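Long-range contacts in cytokinin riboside 5'-monophosphate phosphoribohydrolase (Corynebacterium glutamicum, PDB 5ZBL), which belongs to the SLOG clan, proteins built on a parallel, Rossmann-like alpha/beta sheet: residues L10-L21 and I43-L54; E68-M78 and T88-R99. All coordinates share one frame; numbering follows the deposited sequence.

Overall arrangement
From the N terminus, strand 12-16 enters the middle of a parallel sheet, the chain leaves it through helix 25-40, and contact 1 closes that excursion when strand 44-47 pairs beside it. Helix 53-64 then carries the chain to strand 69-74, which lies next to 44-47. After helix 75-79 and a loop, strand 89-93 completes contact 2 at the edge of the sheet within this chain. The two closures follow one another, neither nested nor crossed, with centres about 12 Å apart. They meet along the shared sheet, where Phe70 N probably bonds Leu45 O, and at the C-terminal end of strand 44-47, where Arg99 reaches the turn. Both contacts also touch the second subunit.

Contact 1: residues L10-L21 and I43-L54; sequences LQRVTVFTGSAL and IDLVYGGGKVGL. With PO4 (phosphate ion), chain G.
Tyr47 meets Val15 through its CB, 3.7 Å from Val15 O, while its ring leads away from strand 12-16. Gly49 N sits over the centre of one ring face, 3.3 Å above the plane; Gly50 O lies at the ring's edge, in its plane, and accepts from the OH. At the other end of the strands the guanidinium of Arg12 and the carboxylate of Asp44 are turned 67° apart and do not pair: Arg12 NH2 makes its salt bridge with Asp108, and Asp44 OD1 is bonded to Glu68 N. What touches is the aliphatic part, Arg12 CG beside Asp44 CB. Four backbone bonds, from Asp44 N to Gln11 O through Val15 N to Val46 O, join the two segments in parallel register, and where the pairing ends a water takes over, donating to Val15 O and accepting from Gly48 N, 2.7 Å away. These are the two parallel strands of a beta-alpha-beta unit, and the glycines Gly48, Gly50 and Gly53 after the second strand are consistent with a Rossmann-type glycine-rich turn. The Leu45 and Val15 side chains cross at about a right angle, CD1 of the first 3.6 Å from CG2 of the second. Beyond the strands Leu54 CB lies 3.3 Å from Thr17 OG1, whose bond goes to Pro114 O. A chi1 of 54° turns Ser19 OG to the same phosphate oxygen, O1, that its backbone N binds at 3.1 Å. Gly118 N and Thr119 OG1 hold the ion too. Leu54 also packs on Phe163 of the second subunit.

Contact 2: residues E68-M78 and T88-R99; sequences EAFGVITESLM and TELEIVPDMHIR. With SO4 (sulfate ion), chain H.
Arg99 sets CG anti to its backbone N (chi1 -169°) and runs extended to NE, and its side chain and that of Val72 slide past each other in opposite directions, Arg99 CG against Val72 CG1. NE donates to Val72 O at 2.7 Å, the oxygen lying 9° out of the guanidinium plane, while Leu77 CD1 sits 3.6 Å above one face; NH2 probably bonds Gly48 O, in the glycine-rich turn. Thr74, with chi1 62°, turns OG1 to accept from Leu77 N and sends CG2 to Asp95 C, 3.5 Å away. Asp95 caps the next helix through Ile98 N, and Met96 N donates to O4 of the sulfate ion. Four backbone bonds, from Gly71 N to Glu89 O through Val93 N to Ile73 O, pair the strands, and between them Ile73 CG2 presses tightly on Leu90 CD1 at 3.4 Å. From the helix, the Met78 side chain reaches Leu90 tip to tip, SD to CD2. Thr88 OG1 accepts from Ala69 N, its CB over one face of the Phe70 ring. The two strands and helix 75-79 form a beta-alpha-beta unit, with 89-93 the outer strand of this chain's Rossmann-like sheet.

Contact 1: residues L10-L21 and I43-L54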
loop_
_atom_site.group_PDB
_atom_site.type_symbol
_atom_site.label_atom_id
_atom_site.label_comp_id
_atom_site.label_asym_id
_atom_site.label_seq_id
_atom_site.Cartn_x
_atom_site.Cartn_y
_atom_site.Cartn_z
ATOM N N LEU A 10 -11.210 -4.020 22.240
ATOM C CA LEU A 10 -9.884 -3.630 21.854
ATOM C C LEU A 10 -8.860 -4.145 22.870
ATOM O O LEU A 10 -8.473 -3.426 23.785
ATOM C CB LEU A 10 -9.829 -2.099 21.735
ATOM C CG LEU A 10 -8.570 -1.598 21.031
ATOM C CD1 LEU A 10 -8.677 -1.854 19.540
ATOM C CD2 LEU A 10 -8.340 -0.137 21.301
ATOM N N GLN A 11 -8.400 -5.373 22.676
ATOM C CA GLN A 11 -7.373 -5.994 23.530
ATOM C C GLN A 11 -5.986 -5.957 22.896
ATOM O O GLN A 11 -4.968 -5.878 23.605
ATOM C CB GLN A 11 -7.802 -7.426 23.886
ATOM C CG GLN A 11 -9.255 -7.438 24.382
ATOM C CD GLN A 11 -9.607 -8.636 25.223
ATOM O OE1 GLN A 11 -9.295 -9.759 24.871
ATOM N NE2 GLN A 11 -10.288 -8.399 26.336
ATOM N N ARG A 12 -5.936 -5.978 21.566
ATOM C CA ARG A 12 -4.674 -5.840 20.863
ATOM C C ARG A 12 -4.791 -4.821 19.784
ATOM O O ARG A 12 -5.827 -4.715 19.120
ATOM C CB ARG A 12 -4.265 -7.165 20.267
ATOM C CG ARG A 12 -3.681 -8.130 21.294
ATOM C CD ARG A 12 -4.117 -9.548 21.019
ATOM N NE ARG A 12 -5.583 -9.626 21.140
ATOM C CZ ARG A 12 -6.379 -10.489 20.508
ATOM N NH1 ARG A 12 -5.876 -11.394 19.661
ATOM N NH2 ARG A 12 -7.699 -10.434 20.725
ATOM N N VAL A 13 -3.711 -4.079 19.592
ATOM C CA VAL A 13 -3.579 -3.256 18.401
ATOM C C VAL A 13 -2.419 -3.697 17.554
ATOM O O VAL A 13 -1.284 -3.920 18.061
ATOM C CB VAL A 13 -3.411 -1.752 18.686
ATOM C CG1 VAL A 13 -4.703 -1.187 19.269
ATOM C CG2 VAL A 13 -2.149 -1.474 19.526
ATOM N N THR A 14 -2.689 -3.757 16.248
ATOM C CA THR A 14 -1.673 -4.102 15.264
ATOM C C THR A 14 -1.079 -2.794 14.840
ATOM O O THR A 14 -1.803 -1.894 14.447
ATOM C CB THR A 14 -2.277 -4.861 14.073
ATOM O OG1 THR A 14 -2.752 -6.118 14.534
ATOM C CG2 THR A 14 -1.253 -5.141 12.987
ATOM N N VAL A 15 0.222 -2.673 14.954
ATOM C CA VAL A 15 0.871 -1.407 14.667
ATOM C C VAL A 15 1.765 -1.460 13.444
ATOM O O VAL A 15 2.603 -2.341 13.333
ATOM C CB VAL A 15 1.641 -0.875 15.869
ATOM C CG1 VAL A 15 2.314 0.452 15.524
ATOM C CG2 VAL A 15 0.658 -0.646 17.011
ATOM N N PHE A 16 1.556 -0.539 12.509
ATOM C CA PHE A 16 2.435 -0.449 11.330
ATOM C C PHE A 16 3.347 0.753 11.547
ATOM O O PHE A 16 2.834 1.866 11.828
ATOM C CB PHE A 16 1.625 -0.203 10.049
ATOM C CG PHE A 16 0.498 -1.174 9.814
ATOM C CD1 PHE A 16 0.664 -2.538 10.005
ATOM C CD2 PHE A 16 -0.713 -0.727 9.293
ATOM C CE1 PHE A 16 -0.376 -3.429 9.760
ATOM C CE2 PHE A 16 -1.748 -1.630 9.008
ATOM C CZ PHE A 16 -1.586 -2.972 9.255
ATOM N N THR A 17 4.653 0.567 11.390
ATOM C CA THR A 17 5.564 1.684 11.530
ATOM C C THR A 17 6.930 1.450 10.886
ATOM O O THR A 17 7.288 0.359 10.524
ATOM C CB THR A 17 5.723 2.028 13.015
ATOM O OG1 THR A 17 6.410 3.275 13.181
ATOM C CG2 THR A 17 6.436 0.904 13.776
ATOM N N GLY A 18 7.682 2.515 10.702
ATOM C CA GLY A 18 8.979 2.411 10.010
ATOM C C GLY A 18 10.065 1.520 10.595
ATOM O O GLY A 18 10.166 1.330 11.820
ATOM N N SER A 19 10.907 0.992 9.715
ATOM C CA SER A 19 12.166 0.355 10.162
ATOM C C SER A 19 13.281 1.387 10.185
ATOM O O SER A 19 14.434 1.022 10.381
ATOM C CB SER A 19 12.564 -0.795 9.250
ATOM O OG SER A 19 12.606 -0.292 7.935
ATOM N N ALA A 20 12.951 2.658 9.951
ATOM C CA ALA A 20 13.843 3.770 10.265
ATOM C C ALA A 20 13.277 4.509 11.506
ATOM O O ALA A 20 12.099 4.394 11.835
ATOM C CB ALA A 20 13.960 4.712 9.080
ATOM N N LEU A 21 14.154 5.220 12.213
ATOM C CA LEU A 21 13.778 6.067 13.341
ATOM C C LEU A 21 13.236 7.390 12.907
ATOM O O LEU A 21 12.500 8.041 13.651
ATOM C CB LEU A 21 14.982 6.319 14.251
ATOM C CG LEU A 21 15.553 5.078 14.978
ATOM C CD1 LEU A 21 16.944 5.385 15.503
ATOM C CD2 LEU A 21 14.634 4.600 16.099
ATOM N N ILE A 43 -3.922 -2.797 26.859
ATOM C CA ILE A 43 -3.836 -3.137 25.451
ATOM C C ILE A 43 -2.417 -3.617 25.067
ATOM O O ILE A 43 -1.429 -2.964 25.428
ATOM C CB ILE A 43 -4.260 -1.943 24.598
ATOM C CG1 ILE A 43 -5.747 -1.588 24.871
ATOM C CG2 ILE A 43 -3.965 -2.218 23.129
ATOM C CD1 ILE A 43 -6.164 -0.246 24.292
ATOM N N ASP A 44 -2.333 -4.730 24.316
ATOM C CA ASP A 44 -1.063 -5.259 23.822
ATOM C C ASP A 44 -0.764 -5.038 22.331
ATOM O O ASP A 44 -1.631 -4.677 21.549
ATOM C CB ASP A 44 -0.984 -6.742 24.168
ATOM C CG ASP A 44 -0.906 -6.978 25.687
ATOM O OD1 ASP A 44 -0.147 -6.229 26.400
ATOM O OD2 ASP A 44 -1.620 -7.892 26.140
ATOM N N LEU A 45 0.491 -5.275 21.978
ATOM C CA LEU A 45 1.071 -4.982 20.653
ATOM C C LEU A 45 1.107 -6.198 19.723
ATOM O O LEU A 45 1.611 -7.266 20.074
ATOM C CB LEU A 45 2.510 -4.446 20.815
ATOM C CG LEU A 45 3.324 -4.173 19.540
ATOM C CD1 LEU A 45 2.570 -3.216 18.633
ATOM C CD2 LEU A 45 4.683 -3.596 19.843
ATOM N N VAL A 46 0.599 -6.028 18.526
ATOM C CA VAL A 46 0.882 -6.955 17.452
ATOM C C VAL A 46 1.593 -6.112 16.421
ATOM O O VAL A 46 1.090 -5.029 16.053
ATOM C CB VAL A 46 -0.368 -7.519 16.822
ATOM C CG1 VAL A 46 0.016 -8.504 15.737
ATOM C CG2 VAL A 46 -1.242 -8.201 17.888
ATOM N N TYR A 47 2.743 -6.584 15.960
ATOM C CA TYR A 47 3.520 -5.836 14.945
ATOM C C TYR A 47 4.369 -6.798 14.125
ATOM O O TYR A 47 4.324 -8.012 14.329
ATOM C CB TYR A 47 4.341 -4.711 15.591
ATOM C CG TYR A 47 5.703 -5.145 16.097
ATOM C CD1 TYR A 47 5.847 -6.257 16.917
ATOM C CD2 TYR A 47 6.842 -4.433 15.779
ATOM C CE1 TYR A 47 7.082 -6.669 17.354
ATOM C CE2 TYR A 47 8.085 -4.838 16.227
ATOM C CZ TYR A 47 8.204 -5.970 16.989
ATOM O OH TYR A 47 9.435 -6.367 17.455
ATOM N N GLY A 48 5.123 -6.253 13.159
ATOM C CA GLY A 48 5.831 -7.051 12.208
ATOM C C GLY A 48 7.128 -7.668 12.681
ATOM O O GLY A 48 7.843 -8.237 11.854
ATOM N N GLY A 49 7.462 -7.570 13.971
ATOM C CA GLY A 49 8.619 -8.295 14.565
ATOM C C GLY A 49 10.071 -7.771 14.458
ATOM O O GLY A 49 11.049 -8.485 14.788
ATOM N N GLY A 50 10.234 -6.525 14.036
ATOM C CA GLY A 50 11.555 -5.989 13.795
ATOM C C GLY A 50 12.163 -5.445 15.073
ATOM O O GLY A 50 11.461 -5.221 16.074
ATOM N N LYS A 51 13.464 -5.204 15.014
ATOM C CA LYS A 51 14.196 -4.642 16.105
ATOM C C LYS A 51 14.849 -3.293 15.759
ATOM O O LYS A 51 15.589 -2.773 16.541
ATOM C CB LYS A 51 15.238 -5.639 16.609
ATOM C CG LYS A 51 16.245 -6.100 15.557
ATOM C CD LYS A 51 17.286 -7.065 16.126
ATOM C CE LYS A 51 18.320 -7.416 15.070
ATOM N NZ LYS A 51 19.029 -8.655 15.472
ATOM N N VAL A 52 14.589 -2.715 14.613
ATOM C CA VAL A 52 15.201 -1.414 14.284
ATOM C C VAL A 52 14.098 -0.407 13.960
ATOM O O VAL A 52 12.922 -0.761 13.692
ATOM C CB VAL A 52 16.216 -1.477 13.127
ATOM C CG1 VAL A 52 17.490 -2.167 13.592
ATOM C CG2 VAL A 52 15.638 -2.157 11.898
ATOM N N GLY A 53 14.496 0.846 14.044
ATOM C CA GLY A 53 13.612 1.945 13.876
ATOM C C GLY A 53 12.519 1.959 14.910
ATOM O O GLY A 53 12.686 1.469 16.010
ATOM N N LEU A 54 11.395 2.526 14.519
ATOM C CA LEU A 54 10.260 2.704 15.395
ATOM C C LEU A 54 9.599 1.373 15.670
ATOM O O LEU A 54 8.918 1.246 16.658
ATOM C CB LEU A 54 9.248 3.646 14.749
ATOM C CG LEU A 54 9.721 5.068 14.394
ATOM C CD1 LEU A 54 8.498 5.808 13.886
ATOM C CD2 LEU A 54 10.404 5.843 15.560
HETATM P P PO4 G . 8.967 0.696 6.114
HETATM O O1 PO4 G . 10.165 1.359 6.729
HETATM O O2 PO4 G . 8.983 -0.772 6.484
HETATM O O3 PO4 G . 7.706 1.306 6.677
HETATM O O4 PO4 G . 9.061 0.871 4.638
HETATM O O HOH W 1 -4.522 -7.852 25.817
HETATM O O HOH W 2 4.814 -3.655 12.427
#

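Contact 2: residues E68-M78 and T88-R99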
loop_
_atom_site.group_PDB
_atom_site.type_symbol
_atom_site.label_atom_id
_atom_site.label_comp_id
_atom_site.label_asym_id
_atom_site.label_seq_id
_atom_site.Cartn_x
_atom_site.Cartn_y
_atom_site.Cartn_z
ATOM N N GLU A 68 2.723 -7.088 26.791
ATOM C CA GLU A 68 3.188 -8.156 25.898
ATOM C C GLU A 68 3.276 -7.594 24.457
ATOM O O GLU A 68 2.474 -6.769 24.052
ATOM C CB GLU A 68 2.235 -9.362 25.971
ATOM C CG GLU A 68 2.008 -9.937 27.380
ATOM C CD GLU A 68 0.781 -10.844 27.486
ATOM O OE1 GLU A 68 0.612 -11.736 26.639
ATOM O OE2 GLU A 68 -0.037 -10.677 28.426
ATOM N N ALA A 69 4.258 -8.049 23.700
ATOM C CA ALA A 69 4.427 -7.660 22.325
ATOM C C ALA A 69 4.498 -8.925 21.466
ATOM O O ALA A 69 5.383 -9.769 21.666
ATOM C CB ALA A 69 5.685 -6.814 22.169
ATOM N N PHE A 70 3.558 -9.055 20.525
ATOM C CA PHE A 70 3.576 -10.162 19.550
ATOM C C PHE A 70 4.055 -9.749 18.173
ATOM O O PHE A 70 3.520 -8.839 17.547
ATOM C CB PHE A 70 2.190 -10.781 19.458
ATOM C CG PHE A 70 1.707 -11.277 20.778
ATOM C CD1 PHE A 70 2.060 -12.557 21.225
ATOM C CD2 PHE A 70 0.949 -10.468 21.604
ATOM C CE1 PHE A 70 1.628 -13.031 22.460
ATOM C CE2 PHE A 70 0.512 -10.944 22.842
ATOM C CZ PHE A 70 0.859 -12.224 23.263
ATOM N N GLY A 71 5.071 -10.441 17.699
ATOM C CA GLY A 71 5.647 -10.187 16.374
ATOM C C GLY A 71 5.248 -11.278 15.390
ATOM O O GLY A 71 5.086 -12.432 15.780
ATOM N N VAL A 72 5.110 -10.888 14.122
ATOM C CA VAL A 72 4.821 -11.771 12.989
ATOM C C VAL A 72 5.813 -11.389 11.860
ATOM O O VAL A 72 5.786 -10.281 11.334
ATOM C CB VAL A 72 3.346 -11.669 12.522
ATOM C CG1 VAL A 72 3.005 -12.745 11.495
ATOM C CG2 VAL A 72 2.416 -11.819 13.704
ATOM N N ILE A 73 6.682 -12.343 11.523
ATOM C CA ILE A 73 7.772 -12.171 10.599
ATOM C C ILE A 73 7.809 -13.372 9.669
ATOM O O ILE A 73 7.145 -14.361 9.921
ATOM C CB ILE A 73 9.070 -12.015 11.413
ATOM C CG1 ILE A 73 10.182 -11.403 10.567
ATOM C CG2 ILE A 73 9.511 -13.342 12.030
ATOM C CD1 ILE A 73 11.303 -10.828 11.410
ATOM N N THR A 74 8.551 -13.280 8.566
ATOM C CA THR A 74 8.703 -14.403 7.597
ATOM C C THR A 74 10.055 -15.035 7.739
ATOM O O THR A 74 10.964 -14.402 8.276
ATOM C CB THR A 74 8.640 -13.909 6.160
ATOM O OG1 THR A 74 9.739 -13.006 5.931
ATOM C CG2 THR A 74 7.323 -13.176 5.881
ATOM N N GLU A 75 10.203 -16.268 7.233
ATOM C CA GLU A 75 11.529 -16.914 7.151
ATOM C C GLU A 75 12.550 -16.037 6.444
ATOM O O GLU A 75 13.665 -15.901 6.943
ATOM C CB GLU A 75 11.483 -18.302 6.466
ATOM C CG GLU A 75 11.672 -19.469 7.416
ATOM C CD GLU A 75 13.049 -19.525 8.032
ATOM O OE1 GLU A 75 13.996 -19.993 7.373
ATOM O OE2 GLU A 75 13.180 -19.111 9.192
ATOM N N SER A 76 12.177 -15.457 5.291
ATOM C CA SER A 76 13.105 -14.574 4.548
ATOM C C SER A 76 13.724 -13.517 5.427
ATOM O O SER A 76 14.924 -13.515 5.627
ATOM C CB SER A 76 12.427 -13.904 3.358
ATOM O OG SER A 76 12.628 -14.671 2.188
ATOM N N LEU A 77 12.893 -12.638 5.987
ATOM C CA LEU A 77 13.369 -11.546 6.874
ATOM C C LEU A 77 14.099 -12.086 8.110
ATOM O O LEU A 77 15.054 -11.475 8.579
ATOM C CB LEU A 77 12.211 -10.649 7.320
ATOM C CG LEU A 77 11.349 -9.970 6.238
ATOM C CD1 LEU A 77 10.165 -9.283 6.887
ATOM C CD2 LEU A 77 12.127 -8.974 5.371
ATOM N N MET A 78 13.666 -13.251 8.602
ATOM C CA MET A 78 14.291 -13.919 9.745
ATOM C C MET A 78 15.700 -14.404 9.450
ATOM O O MET A 78 16.586 -14.212 10.276
ATOM C CB MET A 78 13.452 -15.121 10.204
ATOM C CG MET A 78 13.829 -15.656 11.577
ATOM S SD MET A 78 13.339 -14.465 12.842
ATOM C CE MET A 78 14.417 -14.955 14.199
ATOM N N THR A 88 7.303 -11.329 23.705
ATOM C CA THR A 88 6.443 -12.346 24.301
ATOM C C THR A 88 6.327 -13.555 23.361
ATOM O O THR A 88 6.357 -14.709 23.791
ATOM C CB THR A 88 5.026 -11.775 24.552
ATOM O OG1 THR A 88 5.120 -10.442 25.103
ATOM C CG2 THR A 88 4.171 -12.711 25.430
ATOM N N GLU A 89 6.176 -13.271 22.069
ATOM C CA GLU A 89 6.205 -14.302 21.043
ATOM C C GLU A 89 6.630 -13.702 19.691
ATOM O O GLU A 89 6.254 -12.586 19.357
ATOM C CB GLU A 89 4.809 -14.883 20.901
ATOM C CG GLU A 89 4.721 -16.292 20.365
ATOM C CD GLU A 89 3.289 -16.822 20.502
ATOM O OE1 GLU A 89 2.822 -17.030 21.659
ATOM O OE2 GLU A 89 2.613 -16.986 19.460
ATOM N N LEU A 90 7.368 -14.481 18.914
ATOM C CA LEU A 90 7.689 -14.157 17.563
ATOM C C LEU A 90 7.176 -15.300 16.694
ATOM O O LEU A 90 7.684 -16.390 16.767
ATOM C CB LEU A 90 9.203 -13.922 17.404
ATOM C CG LEU A 90 9.738 -13.660 15.969
ATOM C CD1 LEU A 90 8.916 -12.571 15.289
ATOM C CD2 LEU A 90 11.224 -13.302 15.973
ATOM N N GLU A 91 6.148 -15.033 15.891
ATOM C CA GLU A 91 5.621 -16.014 14.934
ATOM C C GLU A 91 6.338 -15.875 13.576
ATOM O O GLU A 91 6.274 -14.802 12.967
ATOM C CB GLU A 91 4.124 -15.824 14.733
ATOM C CG GLU A 91 3.378 -15.787 16.044
ATOM C CD GLU A 91 1.873 -15.981 15.911
ATOM O OE1 GLU A 91 1.376 -16.259 14.804
ATOM O OE2 GLU A 91 1.169 -15.861 16.944
ATOM N N ILE A 92 6.995 -16.953 13.142
ATOM C CA ILE A 92 7.594 -17.102 11.801
ATOM C C ILE A 92 6.652 -17.838 10.859
ATOM O O ILE A 92 6.273 -19.002 11.115
ATOM C CB ILE A 92 8.935 -17.846 11.860
ATOM C CG1 ILE A 92 9.839 -17.182 12.908
ATOM C CG2 ILE A 92 9.670 -17.794 10.516
ATOM C CD1 ILE A 92 11.118 -17.956 13.126
ATOM N N VAL A 93 6.270 -17.172 9.770
ATOM C CA VAL A 93 5.302 -17.760 8.796
ATOM C C VAL A 93 5.974 -17.858 7.435
ATOM O O VAL A 93 7.039 -17.269 7.261
ATOM C CB VAL A 93 3.945 -17.019 8.775
ATOM C CG1 VAL A 93 3.329 -17.095 10.164
ATOM C CG2 VAL A 93 4.084 -15.559 8.350
ATOM N N PRO A 94 5.435 -18.686 6.514
ATOM C CA PRO A 94 6.165 -18.997 5.284
ATOM C C PRO A 94 6.413 -17.819 4.353
ATOM O O PRO A 94 7.434 -17.796 3.730
ATOM C CB PRO A 94 5.242 -19.988 4.573
ATOM C CG PRO A 94 4.509 -20.643 5.660
ATOM C CD PRO A 94 4.246 -19.538 6.625
ATOM N N ASP A 95 5.455 -16.888 4.243
ATOM C CA ASP A 95 5.551 -15.730 3.322
ATOM C C ASP A 95 4.860 -14.488 3.827
ATOM O O ASP A 95 4.173 -14.512 4.856
ATOM C CB ASP A 95 5.053 -16.106 1.927
ATOM C CG ASP A 95 3.636 -16.536 1.914
ATOM O OD1 ASP A 95 2.787 -15.744 2.380
ATOM O OD2 ASP A 95 3.356 -17.659 1.433
ATOM N N MET A 96 5.066 -13.405 3.091
ATOM C CA MET A 96 4.582 -12.079 3.428
ATOM C C MET A 96 3.084 -11.960 3.383
ATOM O O MET A 96 2.510 -11.208 4.149
ATOM C CB MET A 96 5.204 -11.013 2.520
ATOM C CG MET A 96 5.639 -9.755 3.269
ATOM S SD MET A 96 7.355 -9.842 3.848
ATOM C CE MET A 96 8.283 -9.696 2.310
ATOM N N HIS A 97 2.439 -12.712 2.514
ATOM C CA HIS A 97 0.981 -12.803 2.496
ATOM C C HIS A 97 0.457 -13.235 3.863
ATOM O O HIS A 97 -0.384 -12.569 4.470
ATOM C CB HIS A 97 0.568 -13.852 1.446
ATOM C CG HIS A 97 -0.908 -13.928 1.165
ATOM N ND1 HIS A 97 -1.561 -15.128 0.971
ATOM C CD2 HIS A 97 -1.837 -12.964 0.987
ATOM C CE1 HIS A 97 -2.832 -14.902 0.687
ATOM N NE2 HIS A 97 -3.026 -13.596 0.691
ATOM N N ILE A 98 0.974 -14.376 4.322
ATOM C CA ILE A 98 0.533 -15.004 5.539
ATOM C C ILE A 98 0.893 -14.017 6.655
ATOM O O ILE A 98 0.058 -13.739 7.540
ATOM C CB ILE A 98 1.131 -16.433 5.698
ATOM C CG1 ILE A 98 0.571 -17.361 4.600
ATOM C CG2 ILE A 98 0.759 -17.052 7.045
ATOM C CD1 ILE A 98 1.351 -18.654 4.424
ATOM N N ARG A 99 2.070 -13.391 6.573
ATOM C CA ARG A 99 2.403 -12.444 7.630
ATOM C C ARG A 99 1.285 -11.378 7.851
ATOM O O ARG A 99 0.818 -11.171 8.978
ATOM C CB ARG A 99 3.716 -11.803 7.334
ATOM C CG ARG A 99 4.268 -11.012 8.471
ATOM C CD ARG A 99 5.111 -9.967 7.878
ATOM N NE ARG A 99 6.000 -9.333 8.802
ATOM C CZ ARG A 99 6.726 -8.277 8.463
ATOM N NH1 ARG A 99 6.616 -7.747 7.231
ATOM N NH2 ARG A 99 7.563 -7.749 9.366
HETATM S S SO4 H . 8.231 -13.771 0.736
HETATM O O1 SO4 H . 8.961 -12.579 0.219
HETATM O O2 SO4 H . 8.654 -14.923 -0.097
HETATM O O3 SO4 H . 8.590 -13.968 2.164
HETATM O O4 SO4 H . 6.758 -13.598 0.602
#